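Local coordinates for exodeoxyribonuclease III (Archaeoglobus fulgidus, PDB 2VOA), which acts as an AP endonuclease, cutting DNA at abasic sites in repair, and probably uses magnesium or manganese ions to do so, at residues R90-A94 and Y130-V135; A97-V101 and S139-W143; I197-Y203 and A235-R240. The protein carries 1 engineered substitution. All coordinates share one frame. Where two conformers were deposited one is given. Residues are numbered along the deposited sequence.

Contact 1 (R90-A94 and Y130-V135); sequences RLIRA and YLQKTV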
loop_
_atom_site.group_PDB
_atom_site.type_symbol
_atom_site.label_atom_id
_atom_site.label_comp_id
_atom_site.label_asym_id
_atom_site.label_seq_id
_atom_site.Cartn_x
_atom_site.Cartn_y
_atom_site.Cartn_z
ATOM N N ARG A 90 -0.692 17.232 19.382
ATOM C CA ARG A 90 -0.781 18.367 18.472
ATOM C C ARG A 90 0.289 19.431 18.684
ATOM O O ARG A 90 0.291 20.451 18.003
ATOM C CB ARG A 90 -2.157 19.051 18.602
ATOM C CG ARG A 90 -3.359 18.190 18.144
ATOM C CD ARG A 90 -4.613 19.041 18.143
ATOM N NE ARG A 90 -5.777 18.327 17.613
ATOM C CZ ARG A 90 -6.107 18.248 16.317
ATOM N NH1 ARG A 90 -5.368 18.818 15.374
ATOM N NH2 ARG A 90 -7.201 17.589 15.968
ATOM N N LEU A 91 1.150 19.269 19.682
ATOM C CA LEU A 91 2.145 20.314 19.906
ATOM C C LEU A 91 3.352 19.671 20.542
ATOM O O LEU A 91 3.228 19.015 21.576
ATOM C CB LEU A 91 1.588 21.419 20.822
ATOM C CG LEU A 91 2.412 22.691 21.090
ATOM C CD1 LEU A 91 1.533 23.794 21.631
ATOM C CD2 LEU A 91 3.617 22.489 22.076
ATOM N N ILE A 92 4.502 19.875 19.912
ATOM C CA ILE A 92 5.774 19.424 20.478
ATOM C C ILE A 92 6.748 20.582 20.380
ATOM O O ILE A 92 6.795 21.288 19.348
ATOM C CB ILE A 92 6.297 18.116 19.784
ATOM C CG1 ILE A 92 7.520 17.535 20.522
ATOM C CG2 ILE A 92 6.561 18.325 18.272
ATOM C CD1 ILE A 92 8.014 16.215 19.945
ATOM N N ARG A 93 7.496 20.797 21.460
ATOM C CA ARG A 93 8.407 21.927 21.549
ATOM C C ARG A 93 9.763 21.486 22.076
ATOM O O ARG A 93 9.828 20.642 22.938
ATOM C CB ARG A 93 7.821 22.964 22.482
ATOM C CG ARG A 93 8.710 24.184 22.711
ATOM C CD ARG A 93 7.892 25.248 23.347
ATOM N NE ARG A 93 8.497 26.574 23.266
ATOM C CZ ARG A 93 7.949 27.642 23.832
ATOM N NH1 ARG A 93 6.791 27.514 24.478
ATOM N NH2 ARG A 93 8.531 28.828 23.744
ATOM N N ALA A 94 10.828 22.068 21.545
ATOM C CA ALA A 94 12.182 21.709 21.955
ATOM C C ALA A 94 13.126 22.846 21.652
ATOM O O ALA A 94 12.874 23.634 20.749
ATOM C CB ALA A 94 12.642 20.434 21.240
ATOM N N TYR A 130 -0.440 30.946 25.257
ATOM C CA TYR A 130 0.709 30.064 25.469
ATOM C C TYR A 130 1.999 30.675 24.905
ATOM O O TYR A 130 3.032 30.738 25.603
ATOM C CB TYR A 130 0.415 28.669 24.907
ATOM C CG TYR A 130 1.600 27.720 24.888
ATOM C CD1 TYR A 130 1.996 27.019 26.029
ATOM C CD2 TYR A 130 2.325 27.524 23.709
ATOM C CE1 TYR A 130 3.106 26.130 25.985
ATOM C CE2 TYR A 130 3.419 26.659 23.665
ATOM C CZ TYR A 130 3.788 25.962 24.791
ATOM O OH TYR A 130 4.876 25.106 24.735
ATOM N N LEU A 131 1.935 31.150 23.662
ATOM C CA LEU A 131 3.107 31.758 23.013
ATOM C C LEU A 131 3.443 33.132 23.577
ATOM O O LEU A 131 4.611 33.459 23.738
ATOM C CB LEU A 131 2.895 31.841 21.514
ATOM C CG LEU A 131 2.754 30.452 20.871
ATOM C CD1 LEU A 131 2.305 30.638 19.428
ATOM C CD2 LEU A 131 4.029 29.595 20.979
ATOM N N GLN A 132 2.425 33.932 23.891
ATOM C CA GLN A 132 2.650 35.223 24.550
ATOM C C GLN A 132 3.428 35.042 25.864
ATOM O O GLN A 132 4.299 35.859 26.211
ATOM C CB GLN A 132 1.309 35.908 24.832
ATOM C CG GLN A 132 1.433 37.297 25.410
ATOM C CD GLN A 132 0.084 37.917 25.685
ATOM O OE1 GLN A 132 -0.798 37.294 26.299
ATOM N NE2 GLN A 132 -0.082 39.166 25.261
ATOM N N LYS A 133 3.112 33.966 26.588
ATOM C CA LYS A 133 3.681 33.699 27.906
ATOM C C LYS A 133 5.104 33.146 27.832
ATOM O O LYS A 133 5.938 33.437 28.703
ATOM C CB LYS A 133 2.753 32.735 28.667
ATOM C CG LYS A 133 3.352 32.039 29.864
ATOM C CD LYS A 133 2.295 31.220 30.577
ATOM C CE LYS A 133 2.877 29.922 31.098
ATOM N NZ LYS A 133 1.826 29.095 31.767
ATOM N N THR A 134 5.369 32.359 26.790
ATOM C CA THR A 134 6.562 31.507 26.753
ATOM C C THR A 134 7.613 31.842 25.683
ATOM O O THR A 134 8.743 31.339 25.766
ATOM C CB THR A 134 6.183 30.035 26.586
ATOM O OG1 THR A 134 5.573 29.840 25.308
ATOM C CG2 THR A 134 5.235 29.568 27.719
ATOM N N VAL A 135 7.251 32.654 24.690
ATOM C CA VAL A 135 8.203 33.003 23.615
ATOM C C VAL A 135 8.977 34.303 23.883
ATOM O O VAL A 135 8.388 35.342 24.215
ATOM C CB VAL A 135 7.520 33.080 22.234
ATOM C CG1 VAL A 135 8.497 33.646 21.183
ATOM C CG2 VAL A 135 7.037 31.706 21.802
#

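Contact 2 (A97-V101 and S139-W143); sequences AGIDV and SFAVW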
loop_
_atom_site.group_PDB
_atom_site.type_symbol
_atom_site.label_atom_id
_atom_site.label_comp_id
_atom_site.label_asym_id
_atom_site.label_seq_id
_atom_site.Cartn_x
_atom_site.Cartn_y
_atom_site.Cartn_z
ATOM N N ALA A 97 19.618 23.102 18.555
ATOM C CA ALA A 97 20.722 23.905 17.985
ATOM C C ALA A 97 20.524 25.402 18.306
ATOM O O ALA A 97 20.713 26.268 17.454
ATOM C CB ALA A 97 20.797 23.681 16.468
ATOM N N GLY A 98 20.108 25.690 19.533
ATOM C CA GLY A 98 19.946 27.067 19.983
ATOM C C GLY A 98 18.639 27.740 19.570
ATOM O O GLY A 98 18.418 28.879 19.950
ATOM N N ILE A 99 17.782 27.040 18.818
ATOM C CA ILE A 99 16.488 27.581 18.316
ATOM C C ILE A 99 15.329 27.040 19.158
ATOM O O ILE A 99 15.226 25.828 19.357
ATOM C CB ILE A 99 16.226 27.173 16.812
ATOM C CG1 ILE A 99 17.482 27.413 15.941
ATOM C CG2 ILE A 99 14.998 27.935 16.241
ATOM C CD1 ILE A 99 17.860 28.907 15.855
ATOM N N ASP A 100 14.456 27.925 19.642
ATOM C CA ASP A 100 13.242 27.495 20.355
ATOM C C ASP A 100 12.240 27.113 19.279
ATOM O O ASP A 100 11.790 27.986 18.521
ATOM C CB ASP A 100 12.707 28.652 21.198
ATOM C CG ASP A 100 11.436 28.306 21.987
ATOM O OD1 ASP A 100 10.838 29.258 22.544
ATOM O OD2 ASP A 100 11.002 27.133 22.037
ATOM N N VAL A 101 11.936 25.820 19.173
ATOM C CA VAL A 101 11.068 25.310 18.092
ATOM C C VAL A 101 9.733 24.858 18.634
ATOM O O VAL A 101 9.678 24.013 19.524
ATOM C CB VAL A 101 11.712 24.104 17.354
ATOM C CG1 VAL A 101 10.779 23.599 16.230
ATOM C CG2 VAL A 101 13.072 24.507 16.756
ATOM N N SER A 139 14.719 36.643 21.063
ATOM C CA SER A 139 15.524 35.440 20.794
ATOM C C SER A 139 15.135 34.838 19.451
ATOM O O SER A 139 14.137 35.239 18.848
ATOM C CB SER A 139 15.310 34.367 21.880
ATOM O OG SER A 139 14.074 33.648 21.716
ATOM N N PHE A 140 15.920 33.862 18.998
ATOM C CA PHE A 140 15.547 33.057 17.838
ATOM C C PHE A 140 14.549 31.967 18.219
ATOM O O PHE A 140 14.874 31.047 18.976
ATOM C CB PHE A 140 16.761 32.357 17.228
ATOM C CG PHE A 140 17.769 33.269 16.582
ATOM C CD1 PHE A 140 18.996 32.730 16.168
ATOM C CD2 PHE A 140 17.516 34.620 16.354
ATOM C CE1 PHE A 140 19.971 33.536 15.546
ATOM C CE2 PHE A 140 18.492 35.450 15.735
ATOM C CZ PHE A 140 19.728 34.898 15.338
ATOM N N ALA A 141 13.338 32.082 17.690
ATOM C CA ALA A 141 12.321 31.055 17.835
ATOM C C ALA A 141 11.571 30.890 16.524
ATOM O O ALA A 141 11.425 31.855 15.756
ATOM C CB ALA A 141 11.343 31.388 18.964
ATOM N N VAL A 142 11.137 29.662 16.274
ATOM C CA VAL A 142 10.311 29.337 15.105
ATOM C C VAL A 142 9.083 28.578 15.586
ATOM O O VAL A 142 9.205 27.596 16.329
ATOM C CB VAL A 142 11.095 28.514 14.013
ATOM C CG1 VAL A 142 12.395 29.181 13.630
ATOM C CG2 VAL A 142 11.354 27.056 14.427
ATOM N N TRP A 143 7.909 29.047 15.167
ATOM C CA TRP A 143 6.665 28.328 15.358
ATOM C C TRP A 143 6.348 27.857 13.954
ATOM O O TRP A 143 6.234 28.668 13.020
ATOM C CB TRP A 143 5.607 29.251 15.959
ATOM C CG TRP A 143 4.199 28.803 15.797
ATOM C CD1 TRP A 143 3.701 27.517 15.868
ATOM C CD2 TRP A 143 3.078 29.659 15.558
ATOM N NE1 TRP A 143 2.322 27.539 15.668
ATOM C CE2 TRP A 143 1.931 28.834 15.447
ATOM C CE3 TRP A 143 2.937 31.043 15.382
ATOM C CZ2 TRP A 143 0.645 29.355 15.180
ATOM C CZ3 TRP A 143 1.658 31.565 15.096
ATOM C CH2 TRP A 143 0.531 30.707 15.007
HETATM O O HOH W 1 16.364 30.604 21.098
HETATM O O HOH W 2 11.778 31.762 23.046
#

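Contact 3 (I197-Y203 and A235-R240); sequences IYTFYDY and ADIKPR. With nucleotides of chain C.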
loop_
_atom_site.group_PDB
_atom_site.type_symbol
_atom_site.label_atom_id
_atom_site.label_comp_id
_atom_site.label_asym_id
_atom_site.label_seq_id
_atom_site.Cartn_x
_atom_site.Cartn_y
_atom_site.Cartn_z
ATOM N N ILE A 197 1.491 29.971 -4.081
ATOM C CA ILE A 197 2.350 28.882 -3.613
ATOM C C ILE A 197 1.501 28.065 -2.657
ATOM O O ILE A 197 0.995 28.606 -1.676
ATOM C CB ILE A 197 3.578 29.397 -2.870
ATOM C CG1 ILE A 197 4.453 30.249 -3.799
ATOM C CG2 ILE A 197 4.396 28.193 -2.274
ATOM C CD1 ILE A 197 5.650 30.876 -3.141
ATOM N N TYR A 198 1.346 26.767 -2.947
ATOM C CA TYR A 198 0.442 25.927 -2.153
ATOM C C TYR A 198 1.233 24.799 -1.507
ATOM O O TYR A 198 2.181 24.284 -2.100
ATOM C CB TYR A 198 -0.713 25.376 -2.990
ATOM C CG TYR A 198 -1.521 26.466 -3.637
ATOM C CD1 TYR A 198 -1.726 26.459 -5.009
ATOM C CD2 TYR A 198 -2.045 27.527 -2.881
ATOM C CE1 TYR A 198 -2.471 27.450 -5.644
ATOM C CE2 TYR A 198 -2.804 28.532 -3.507
ATOM C CZ TYR A 198 -2.978 28.502 -4.885
ATOM O OH TYR A 198 -3.717 29.491 -5.512
ATOM N N THR A 199 0.873 24.483 -0.270
ATOM C CA THR A 199 1.525 23.428 0.497
ATOM C C THR A 199 0.604 22.201 0.650
ATOM O O THR A 199 0.948 21.248 1.341
ATOM C CB THR A 199 1.976 23.934 1.895
ATOM O OG1 THR A 199 0.870 24.547 2.583
ATOM C CG2 THR A 199 3.145 24.929 1.761
ATOM N N PHE A 200 -0.586 22.282 0.048
ATOM C CA PHE A 200 -1.598 21.231 0.148
ATOM C C PHE A 200 -2.435 21.149 -1.120
ATOM O O PHE A 200 -2.923 22.160 -1.620
ATOM C CB PHE A 200 -2.511 21.480 1.345
ATOM C CG PHE A 200 -3.721 20.587 1.373
ATOM C CD1 PHE A 200 -3.592 19.238 1.683
ATOM C CD2 PHE A 200 -4.980 21.098 1.085
ATOM C CE1 PHE A 200 -4.729 18.388 1.712
ATOM C CE2 PHE A 200 -6.120 20.265 1.119
ATOM C CZ PHE A 200 -5.974 18.893 1.432
ATOM N N TYR A 201 -2.605 19.929 -1.634
ATOM C CA TYR A 201 -3.528 19.661 -2.732
ATOM C C TYR A 201 -4.329 18.441 -2.306
ATOM O O TYR A 201 -3.745 17.394 -1.997
ATOM C CB TYR A 201 -2.783 19.338 -4.033
ATOM C CG TYR A 201 -1.994 20.493 -4.591
ATOM C CD1 TYR A 201 -0.659 20.666 -4.248
ATOM C CD2 TYR A 201 -2.571 21.389 -5.503
ATOM C CE1 TYR A 201 0.094 21.719 -4.772
ATOM C CE2 TYR A 201 -1.830 22.439 -6.027
ATOM C CZ TYR A 201 -0.510 22.596 -5.656
ATOM O OH TYR A 201 0.239 23.623 -6.188
ATOM N N ASP A 202 -5.651 18.579 -2.265
ATOM C CA ASP A 202 -6.532 17.501 -1.801
ATOM C C ASP A 202 -6.432 16.301 -2.725
ATOM O O ASP A 202 -6.531 16.460 -3.936
ATOM C CB ASP A 202 -7.973 18.025 -1.715
ATOM C CG ASP A 202 -8.905 17.087 -0.987
ATOM O OD1 ASP A 202 -8.944 15.894 -1.321
ATOM O OD2 ASP A 202 -9.665 17.568 -0.106
ATOM N N TYR A 203 -6.233 15.106 -2.164
ATOM C CA TYR A 203 -6.140 13.884 -2.972
ATOM C C TYR A 203 -7.366 13.688 -3.880
ATOM O O TYR A 203 -7.284 13.087 -4.967
ATOM C CB TYR A 203 -6.092 12.662 -2.073
ATOM C CG TYR A 203 -4.825 12.393 -1.285
ATOM C CD1 TYR A 203 -4.899 12.105 0.082
ATOM C CD2 TYR A 203 -3.574 12.350 -1.901
ATOM C CE1 TYR A 203 -3.758 11.785 0.821
ATOM C CE2 TYR A 203 -2.411 12.043 -1.161
ATOM C CZ TYR A 203 -2.518 11.743 0.186
ATOM O OH TYR A 203 -1.398 11.416 0.917
ATOM N N ALA A 235 8.156 26.100 -1.131
ATOM C CA ALA A 235 7.477 24.816 -1.011
ATOM C C ALA A 235 8.086 23.868 -2.022
ATOM O O ALA A 235 8.280 24.232 -3.182
ATOM C CB ALA A 235 5.949 24.959 -1.228
ATOM N N ASP A 236 8.396 22.657 -1.589
ATOM C CA ASP A 236 9.008 21.658 -2.482
ATOM C C ASP A 236 7.968 20.738 -3.123
ATOM O O ASP A 236 7.419 19.859 -2.464
ATOM C CB ASP A 236 10.058 20.855 -1.703
ATOM C CG ASP A 236 10.882 19.920 -2.587
ATOM O OD1 ASP A 236 11.787 19.257 -2.018
ATOM O OD2 ASP A 236 10.646 19.849 -3.826
ATOM N N ILE A 237 7.692 20.957 -4.413
ATOM C CA ILE A 237 6.684 20.176 -5.142
ATOM C C ILE A 237 7.125 18.724 -5.445
ATOM O O ILE A 237 6.287 17.835 -5.681
ATOM C CB ILE A 237 6.237 20.915 -6.456
ATOM C CG1 ILE A 237 4.955 20.304 -7.066
ATOM C CG2 ILE A 237 7.358 20.939 -7.478
ATOM C CD1 ILE A 237 3.740 20.389 -6.190
ATOM N N LYS A 238 8.436 18.477 -5.457
ATOM C CA LYS A 238 8.948 17.163 -5.886
ATOM C C LYS A 238 8.361 15.951 -5.115
ATOM O O LYS A 238 7.869 15.005 -5.756
ATOM C CB LYS A 238 10.485 17.138 -5.912
ATOM C CG LYS A 238 11.077 18.038 -6.976
ATOM C CD LYS A 238 12.594 17.931 -7.007
ATOM C CE LYS A 238 13.188 19.020 -7.898
ATOM N NZ LYS A 238 14.442 19.580 -7.290
ATOM N N PRO A 239 8.400 15.977 -3.764
ATOM C CA PRO A 239 7.776 14.866 -3.015
ATOM C C PRO A 239 6.264 14.710 -3.267
ATOM O O PRO A 239 5.739 13.594 -3.136
ATOM C CB PRO A 239 8.046 15.199 -1.538
ATOM C CG PRO A 239 8.688 16.551 -1.490
ATOM C CD PRO A 239 9.014 16.997 -2.888
ATOM N N ARG A 240 5.588 15.803 -3.640
ATOM C CA ARG A 240 4.145 15.763 -3.957
ATOM C C ARG A 240 3.816 15.053 -5.290
ATOM O O ARG A 240 2.693 14.595 -5.516
ATOM C CB ARG A 240 3.549 17.179 -3.916
ATOM C CG ARG A 240 2.012 17.234 -4.064
ATOM C CD ARG A 240 1.314 16.541 -2.893
ATOM N NE ARG A 240 -0.163 16.527 -2.946
ATOM C CZ ARG A 240 -0.881 15.653 -3.661
ATOM N NH1 ARG A 240 -0.278 14.777 -4.460
ATOM N NH2 ARG A 240 -2.205 15.689 -3.638
ATOM P P DC C 2 -5.141 8.083 -4.228
ATOM O OP1 DC C 2 -4.030 8.841 -4.834
ATOM O OP2 DC C 2 -5.544 6.765 -4.793
ATOM O "O5'" DC C 2 -4.837 7.795 -2.703
ATOM C "C5'" DC C 2 -4.329 8.885 -1.929
ATOM C "C4'" DC C 2 -4.424 8.576 -0.461
ATOM O "O4'" DC C 2 -5.802 8.774 -0.068
ATOM C "C3'" DC C 2 -4.026 7.156 -0.050
ATOM O "O3'" DC C 2 -3.143 7.247 1.031
ATOM C "C2'" DC C 2 -5.335 6.552 0.452
ATOM C "C1'" DC C 2 -6.048 7.818 0.930
ATOM N N1 DC C 2 -7.539 7.646 1.175
ATOM C C2 DC C 2 -8.131 8.365 2.224
ATOM O O2 DC C 2 -7.445 9.144 2.894
ATOM N N3 DC C 2 -9.458 8.186 2.466
ATOM C C4 DC C 2 -10.164 7.331 1.726
ATOM N N4 DC C 2 -11.461 7.210 2.022
ATOM C C5 DC C 2 -9.594 6.589 0.655
ATOM C C6 DC C 2 -8.283 6.765 0.423
ATOM O "O5'" DG C 1 -10.730 10.569 -5.447
ATOM C "C5'" DG C 1 -9.932 9.420 -5.222
ATOM C "C4'" DG C 1 -8.616 9.818 -4.572
ATOM O "O4'" DG C 1 -8.794 10.519 -3.304
ATOM C "C3'" DG C 1 -7.720 8.643 -4.220
ATOM O "O3'" DG C 1 -6.374 9.082 -4.259
ATOM C "C2'" DG C 1 -8.127 8.282 -2.796
ATOM C "C1'" DG C 1 -8.450 9.664 -2.228
ATOM N N9 DG C 1 -9.589 9.685 -1.330
ATOM C C8 DG C 1 -10.797 9.030 -1.479
ATOM N N7 DG C 1 -11.632 9.285 -0.516
ATOM C C5 DG C 1 -10.951 10.168 0.299
ATOM C C6 DG C 1 -11.363 10.768 1.497
ATOM O O6 DG C 1 -12.465 10.622 2.051
ATOM N N1 DG C 1 -10.378 11.614 2.021
ATOM C C2 DG C 1 -9.128 11.822 1.458
ATOM N N2 DG C 1 -8.295 12.661 2.107
ATOM N N3 DG C 1 -8.736 11.244 0.323
ATOM C C4 DG C 1 -9.694 10.434 -0.188
#

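Contact 1 (R90-A94 and Y130-V135)
In the layered alpha/beta sandwich of the DNase I-like fold, the C-terminal end of helix 115-134 lies over one of the two sheets, here over strand 91-96. The axes of strand 91-94 and helix 130-134 run nearly parallel, 12° apart, but 13.5 Å from each other, so long side chains must fill the gap. Arg93 does most of this. Its first three chi angles are all t, and the extended chain carries the guanidinium to the helix end, where NH1 donates to Thr134 OG1 at 2.8 Å and to Tyr130 OH at 3.1 Å. Both oxygens lie near the plane of the guanidinium, as its N-H groups require. The charge itself is answered by a salt bridge from Arg93 NH2 to Asp100 on the next strand. Tyr130 suits a mixed setting: its hydroxyl serves the arginine, while its ring carbon CE2 lies 4.0 Å from CD1 of Leu91. Leu91, two residues before Arg93, points to the same side of the strand and gives the helix an apolar footing, whereas Ile92 between them turns to strand 63-70. Thr134, one helical turn beyond Tyr130, has a hydroxyl that works twice: while accepting from Arg93 NH1, Thr134 OG1 donates to the backbone Tyr130 O at 2.7 Å.

Contact 2 (A97-V101 and S139-W143)
Branched aliphatic side chains pack over one face of the two parallel strands of a beta-alpha-beta crossover, strand 99-105 and strand 141-144, which helix 115-134 connects. On this face Ile99 CG2 meets Val142 CG1 at 3.9 Å, and Val101 CG2 meets Val142 CG2 at the same distance, so that Val142 sits between two neighbours on the adjoining strand. Beta-branched residues suit this place because they accept extended backbone angles and spread their methyls sideways. Near the strand starts, Ile99 CD1 reaches Phe140 CB at 3.9 Å, while Phe140 and Val142 are also covered by Leu226 of helix 224-227. Beneath this layer the backbones pair in parallel register, Asp100 with Ala141 and Val101 with Val142. Asp100 bonds both ways: its N donates to Phe140 O at 3.2 Å, and its O accepts from Val142 N at 2.9 Å. On the other face this close pairing sets the CB atoms of Asp100 and Ala141 3.8 Å apart; Ala141, with nothing beyond CB, leaves room beside the Asp100 carboxylate, which forms a salt bridge with Arg93. At the edge the chain turns through Gly98, whose phi of 82° glycine adopts without strain. There water 1 joins the strand ends, donating to Gly98 O at 2.9 Å and to Phe140 O at 2.6 Å.

Contact 3 (I197-Y203 and A235-R240)
This contact borders the DNA-binding cleft and the probable metal site of the AP endonuclease, where loop 197-203 lies against the end of strand 230-235 and the short helix after it. At the DNA end, the ring of Tyr203 has C4' of DC2 of chain C over one face, and its CD1 comes within 3.5 Å of the sugar oxygen O4' of that nucleotide. Behind it, Arg240 NH2 donates to Tyr201 O at 2.8 Å, and Arg240 NE bonds to the carbonyl of Asp247, a predicted Mg(2+) ligand. Tyr201 CE1 rests 4.1 Å from Ile237 CD1. Farther from the DNA, Ala235 is small enough for its CB to lie 3.7 Å from Ile197 CG2, while Thr199 turns its hydroxyl to Asp218, predicted to matter for catalysis. With two backbone carbonyls as its partners, Arg240 ties the loop to the Asp247 segment through main chain; these bonds do not use the carboxylate of Asp247, consistent with its predicted role as a metal ligand.

In the fold
Contacts 1 and 2 are built on the same sheet and meet directly: a charge pair ties them, strands 91-96 and 99-105 are neighbours, and Leu131 packs on Trp143. Their segments alternate along the chain, and helix 115-134, part of contact 1, is the connection between the two strands of contact 2. Contact 1 is buried and depends on side-chain polar bonds; contact 2, partly buried, depends on backbone pairing and methyl packing, with water at its edge. Contact 3, also partly buried, lies on the opposite side of the chain's centre, its centre about 27 Å from that of contact 1 and about 25 Å from that of contact 2; it joins a loop to a strand end and short helix through an arginine-carbonyl bond and small apolar contacts beside the DNA.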